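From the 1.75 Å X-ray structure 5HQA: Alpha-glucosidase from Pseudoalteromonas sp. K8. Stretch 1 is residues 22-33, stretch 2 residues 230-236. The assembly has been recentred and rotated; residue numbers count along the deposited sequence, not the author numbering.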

ATOM      1  N   SER A  22     -22.591 -21.298   1.228  1.00 15.04           N
ATOM      2  CA  SER A  22     -21.919 -20.737   0.066  1.00 13.35           C
ATOM      3  C   SER A  22     -22.540 -19.387  -0.259  1.00 12.80           C
ATOM      4  O   SER A  22     -23.620 -19.045   0.231  1.00 12.81           O
ATOM      5  N   TYR A  23     -21.839 -18.618  -1.091  1.00 11.84           N
ATOM      6  CA  TYR A  23     -22.368 -17.352  -1.573  1.00 11.36           C
ATOM      7  C   TYR A  23     -22.057 -17.229  -3.060  1.00 13.81           C
ATOM      8  O   TYR A  23     -21.156 -17.888  -3.585  1.00 12.32           O
ATOM      9  N   SER A  24     -22.835 -16.389  -3.737  1.00 12.63           N
ATOM     10  CA  SER A  24     -22.575 -16.012  -5.121  1.00 14.00           C
ATOM     11  C   SER A  24     -22.923 -14.539  -5.285  1.00 15.40           C
ATOM     12  O   SER A  24     -23.637 -13.960  -4.465  1.00 13.84           O
ATOM     13  N   ILE A  25     -22.396 -13.920  -6.339  1.00 11.01           N
ATOM     14  CA  ILE A  25     -22.567 -12.484  -6.536  1.00 11.08           C
ATOM     15  C   ILE A  25     -22.879 -12.215  -7.998  1.00 15.88           C
ATOM     16  O   ILE A  25     -22.200 -12.737  -8.889  1.00 14.54           O
ATOM     17  N   SER A  26     -23.890 -11.393  -8.247  1.00 12.68           N
ATOM     18  CA  SER A  26     -24.155 -10.878  -9.580  1.00 12.54           C
ATOM     19  C   SER A  26     -23.905  -9.375  -9.626  1.00 14.19           C
ATOM     20  O   SER A  26     -24.020  -8.670  -8.618  1.00 13.41           O
ATOM     21  N   PHE A  27     -23.554  -8.892 -10.814  1.00 12.35           N
ATOM     22  CA  PHE A  27     -23.366  -7.470 -11.064  1.00 12.22           C
ATOM     23  C   PHE A  27     -24.238  -7.123 -12.255  1.00 17.75           C
ATOM     24  O   PHE A  27     -24.082  -7.717 -13.330  1.00 12.92           O
ATOM     25  N   LYS A  28     -25.171  -6.188 -12.058  1.00 14.73           N
ATOM     26  CA  LYS A  28     -26.146  -5.841 -13.090  1.00 15.58           C
ATOM     27  C   LYS A  28     -26.822  -7.094 -13.639  1.00 17.82           C
ATOM     28  O   LYS A  28     -27.000  -7.258 -14.848  1.00 16.41           O
ATOM     29  N   ASN A  29     -27.158  -8.007 -12.728  1.00 14.01           N
ATOM     30  CA  ASN A  29     -27.929  -9.213 -13.004  1.00 16.21           C
ATOM     31  C   ASN A  29     -27.194 -10.207 -13.889  1.00 16.41           C
ATOM     32  O   ASN A  29     -27.829 -11.042 -14.535  1.00 19.93           O
ATOM     33  N   LYS A  30     -25.868 -10.146 -13.931  1.00 14.61           N
ATOM     34  CA  LYS A  30     -25.048 -11.201 -14.512  1.00 16.51           C
ATOM     35  C   LYS A  30     -24.161 -11.763 -13.414  1.00 13.53           C
ATOM     36  O   LYS A  30     -23.476 -11.001 -12.723  1.00 13.98           O
ATOM     37  N   THR A  31     -24.172 -13.083 -13.247  1.00 13.94           N
ATOM     38  CA  THR A  31     -23.330 -13.702 -12.230  1.00 12.52           C
ATOM     39  C   THR A  31     -21.858 -13.450 -12.533  1.00 15.05           C
ATOM     40  O   THR A  31     -21.381 -13.757 -13.628  1.00 14.97           O
ATOM     41  N   VAL A  32     -21.134 -12.887 -11.565  1.00 12.54           N
ATOM     42  CA  VAL A  32     -19.697 -12.726 -11.696  1.00 13.36           C
ATOM     43  C   VAL A  32     -18.929 -13.635 -10.747  1.00 12.94           C
ATOM     44  O   VAL A  32     -17.809 -14.043 -11.075  1.00 13.02           O
ATOM     45  N   ILE A  33     -19.510 -13.991  -9.603  1.00 11.41           N
ATOM     46  CA  ILE A  33     -18.935 -14.950  -8.667  1.00 10.84           C
ATOM     47  C   ILE A  33     -19.937 -16.091  -8.521  1.00 13.90           C
ATOM     48  O   ILE A  33     -21.065 -15.877  -8.057  1.00 13.28           O
ATOM     49  N   THR A 230     -12.694  -8.956   0.855  1.00 10.76           N
ATOM     50  CA  THR A 230     -13.281  -7.888   0.052  1.00 11.83           C
ATOM     51  C   THR A 230     -13.274  -8.250  -1.425  1.00 12.82           C
ATOM     52  O   THR A 230     -12.302  -8.818  -1.937  1.00 10.61           O
ATOM     53  N   ILE A 231     -14.371  -7.912  -2.102  1.00 11.52           N
ATOM     54  CA  ILE A 231     -14.521  -8.115  -3.538  1.00 10.78           C
ATOM     55  C   ILE A 231     -14.984  -6.788  -4.123  1.00 12.07           C
ATOM     56  O   ILE A 231     -16.168  -6.442  -4.033  1.00 11.04           O
ATOM     57  N   GLN A 232     -14.059  -6.037  -4.715  1.00  9.18           N
ATOM     58  CA  GLN A 232     -14.430  -4.823  -5.425  1.00  9.60           C
ATOM     59  C   GLN A 232     -14.905  -5.184  -6.823  1.00 11.09           C
ATOM     60  O   GLN A 232     -14.329  -6.058  -7.479  1.00 11.80           O
ATOM     61  N   ILE A 233     -15.957  -4.509  -7.278  1.00 10.08           N
ATOM     62  CA  ILE A 233     -16.568  -4.779  -8.576  1.00 11.81           C
ATOM     63  C   ILE A 233     -16.925  -3.447  -9.211  1.00 15.34           C
ATOM     64  O   ILE A 233     -17.595  -2.622  -8.581  1.00 14.44           O
ATOM     65  N   GLY A 234     -16.511  -3.238 -10.459  1.00 13.40           N
ATOM     66  CA  GLY A 234     -16.876  -2.014 -11.153  1.00 16.16           C
ATOM     67  C   GLY A 234     -16.884  -2.178 -12.658  1.00 14.99           C
ATOM     68  O   GLY A 234     -16.218  -3.060 -13.214  1.00 14.25           O
ATOM     69  N   GLU A 235     -17.652  -1.302 -13.319  1.00 14.28           N
ATOM     70  CA  GLU A 235     -17.700  -1.330 -14.780  1.00 17.60           C
ATOM     71  C   GLU A 235     -16.383  -0.891 -15.398  1.00 18.10           C
ATOM     72  O   GLU A 235     -16.076  -1.277 -16.531  1.00 20.35           O
ATOM     73  N   LYS A 236     -15.628  -0.049 -14.698  1.00 15.45           N
ATOM     74  CA  LYS A 236     -14.406   0.544 -15.217  1.00 15.73           C
ATOM     75  C   LYS A 236     -13.263   0.292 -14.245  1.00 14.86           C
ATOM     76  O   LYS A 236     -13.470   0.192 -13.033  1.00 14.38           O
TER

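What does Ile 231 meet when it points toward stretch 1? Thr 230 is out of reach, so the contact starts with Ile 231, whose m,t rotamer extends CD1 to within 3.6 Å of Ile 25 CD1. Ile 25 is m,t as well, and the two side chains meet tip to tip. The same Ile 231 CD1 lies 3.6 Å from Tyr 23 OH, a hydroxyl hydrogen-bonded elsewhere in the structure; the tyrosine takes chi1 p.

How does Ile 233 fill the centre? Gln 232 reaches nothing across the gap, as expected of alternation along a strand, and Ile 233 again points toward stretch 1 in an m,t rotamer. Its CD1 packs 3.8 Å from Ile 25 CG2 and 4.3 Å from Val 32 CG2. Its CG2 sits over one face of the Phe 27 ring, 3.8 Å from the centroid, a CH-pi contact; Phe 27 has chi1 t.

What closes the contact beyond Gly 234? Glu 235 leaves its backbone sideways, but its end comes nearer: Glu 235 CG lies at the edge of the Phe 27 ring, 3.9 Å from Phe 27 CZ. Glu 235 OE1 then forms a salt bridge with Lys 28 NZ at 2.2 Å, unusually short, from a lysine extended as m,t,t,t. No hydrogen bond crosses between the stretches; the strand axes come no closer than 9.1 Å, and the contact is made mainly by side chains.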

ATOM      1  CB  SER A  22     -22.006 -21.690  -1.141  1.00 14.55           C
ATOM      2  OG  SER A  22     -23.360 -21.869  -1.539  1.00 18.31           O
ATOM      3  CB  TYR A  23     -21.792 -16.151  -0.790  1.00 11.61           C
ATOM      4  CG  TYR A  23     -20.364 -15.852  -1.167  1.00 11.28           C
ATOM      5  CD1 TYR A  23     -19.316 -16.598  -0.637  1.00 11.59           C
ATOM      6  CD2 TYR A  23     -20.066 -14.851  -2.083  1.00 10.24           C
ATOM      7  CE1 TYR A  23     -18.001 -16.346  -1.007  1.00 10.24           C
ATOM      8  CE2 TYR A  23     -18.761 -14.594  -2.458  1.00  9.89           C
ATOM      9  CZ  TYR A  23     -17.736 -15.341  -1.917  1.00 11.13           C
ATOM     10  OH  TYR A  23     -16.445 -15.079  -2.300  1.00 11.07           O
ATOM     11  CB  SER A  24     -23.375 -16.876  -6.113  1.00 13.07           C
ATOM     12  OG  SER A  24     -24.765 -16.651  -5.955  1.00 19.17           O
ATOM     13  CB  ILE A  25     -21.311 -11.692  -6.122  1.00 11.81           C
ATOM     14  CG1 ILE A  25     -20.921 -12.001  -4.667  1.00 12.16           C
ATOM     15  CG2 ILE A  25     -21.530 -10.184  -6.341  1.00 10.81           C
ATOM     16  CD1 ILE A  25     -19.666 -11.294  -4.226  1.00 11.85           C
ATOM     17  CB  SER A  26     -25.590 -11.171 -10.018  1.00 14.12           C
ATOM     18  OG  SER A  26     -26.508 -10.440  -9.227  1.00 15.49           O
ATOM     19  CB  PHE A  27     -21.894  -7.139 -11.335  1.00 12.03           C
ATOM     20  CG  PHE A  27     -21.623  -5.663 -11.525  1.00 15.20           C
ATOM     21  CD1 PHE A  27     -21.945  -4.749 -10.531  1.00 16.16           C
ATOM     22  CD2 PHE A  27     -21.025  -5.195 -12.689  1.00 15.78           C
ATOM     23  CE1 PHE A  27     -21.692  -3.388 -10.695  1.00 15.48           C
ATOM     24  CE2 PHE A  27     -20.759  -3.830 -12.859  1.00 16.29           C
ATOM     25  CZ  PHE A  27     -21.092  -2.931 -11.861  1.00 16.19           C
ATOM     26  CB  LYS A  28     -25.489  -5.025 -14.199  1.00 16.84           C
ATOM     27  CG  LYS A  28     -24.898  -3.731 -13.684  1.00 20.19           C
ATOM     28  CD  LYS A  28     -24.151  -3.019 -14.772  1.00 29.04           C
ATOM     29  CE  LYS A  28     -23.979  -1.564 -14.430  1.00 38.32           C
ATOM     30  NZ  LYS A  28     -23.651  -0.829 -15.672  1.00 47.24           N
ATOM     31  CB  ASN A  29     -29.303  -8.870 -13.606  1.00 18.69           C
ATOM     32  CG  ASN A  29     -30.192  -8.137 -12.615  1.00 23.98           C
ATOM     33  OD1 ASN A  29     -30.219  -8.468 -11.427  1.00 21.61           O
ATOM     34  ND2 ASN A  29     -30.895  -7.117 -13.088  1.00 29.25           N
ATOM     35  CB  LYS A  30     -24.185 -10.677 -15.668  1.00 16.54           C
ATOM     36  CG  LYS A  30     -24.975 -10.036 -16.794  1.00 21.03           C
ATOM     37  CD  LYS A  30     -24.044  -9.375 -17.796  1.00 29.42           C
ATOM     38  CE  LYS A  30     -24.358  -9.818 -19.215  1.00 40.79           C
ATOM     39  NZ  LYS A  30     -24.102  -8.738 -20.217  1.00 45.79           N
ATOM     40  CB  THR A  31     -23.593 -15.209 -12.173  1.00 13.58           C
ATOM     41  OG1 THR A  31     -24.989 -15.443 -11.985  1.00 15.72           O
ATOM     42  CG2 THR A  31     -22.814 -15.853 -11.028  1.00 12.38           C
ATOM     43  CB  VAL A  32     -19.264 -11.252 -11.516  1.00 13.20           C
ATOM     44  CG1 VAL A  32     -19.793 -10.424 -12.666  1.00 14.35           C
ATOM     45  CG2 VAL A  32     -19.767 -10.680 -10.199  1.00 12.36           C
ATOM     46  CB  ILE A  33     -18.622 -14.309  -7.301  1.00 12.74           C
ATOM     47  CG1 ILE A  33     -17.594 -13.168  -7.442  1.00 11.24           C
ATOM     48  CG2 ILE A  33     -18.143 -15.367  -6.290  1.00 11.42           C
ATOM     49  CD1 ILE A  33     -16.217 -13.619  -7.878  1.00 11.52           C
ATOM     50  CB  THR A 230     -12.567  -6.527   0.254  1.00 15.06           C
ATOM     51  OG1 THR A 230     -11.209  -6.601  -0.196  1.00 14.11           O
ATOM     52  CG2 THR A 230     -12.570  -6.134   1.718  1.00 16.46           C
ATOM     53  CB  ILE A 231     -15.510  -9.235  -3.873  1.00 10.06           C
ATOM     54  CG1 ILE A 231     -15.128 -10.525  -3.126  1.00 10.00           C
ATOM     55  CG2 ILE A 231     -15.540  -9.458  -5.381  1.00  9.41           C
ATOM     56  CD1 ILE A 231     -16.194 -11.624  -3.204  1.00 10.95           C
ATOM     57  CB  GLN A 232     -13.243  -3.863  -5.512  1.00  9.89           C
ATOM     58  CG  GLN A 232     -12.808  -3.309  -4.162  1.00 13.16           C
ATOM     59  CD  GLN A 232     -11.710  -2.277  -4.293  1.00 15.64           C
ATOM     60  OE1 GLN A 232     -10.571  -2.485  -3.852  1.00 17.55           O
ATOM     61  NE2 GLN A 232     -12.050  -1.147  -4.889  1.00 12.15           N
ATOM     62  CB  ILE A 233     -17.834  -5.652  -8.441  1.00 12.52           C
ATOM     63  CG1 ILE A 233     -17.535  -6.940  -7.663  1.00 10.17           C
ATOM     64  CG2 ILE A 233     -18.437  -5.939  -9.818  1.00 12.58           C
ATOM     65  CD1 ILE A 233     -18.785  -7.698  -7.218  1.00 11.39           C
ATOM     66  CB  GLU A 235     -18.786  -0.414 -15.334  1.00 23.24           C
ATOM     67  CG  GLU A 235     -20.085  -0.407 -14.629  1.00 32.41           C
ATOM     68  CD  GLU A 235     -20.998   0.606 -15.258  0.20 38.34           C
ATOM     69  OE1 GLU A 235     -21.790   0.205 -16.128  0.54 46.27           O
ATOM     70  OE2 GLU A 235     -20.885   1.804 -14.921  0.75 36.97           O
ATOM     71  CB  LYS A 236     -14.548   2.061 -15.415  1.00 19.00           C
ATOM     72  CG  LYS A 236     -15.622   2.498 -16.358  1.00 22.79           C
ATOM     73  CD  LYS A 236     -15.772   4.013 -16.289  1.00 29.77           C
ATOM     74  CE  LYS A 236     -16.782   4.516 -17.312  1.00 38.67           C
ATOM     75  NZ  LYS A 236     -16.426   4.075 -18.692  0.29 38.15           N
TER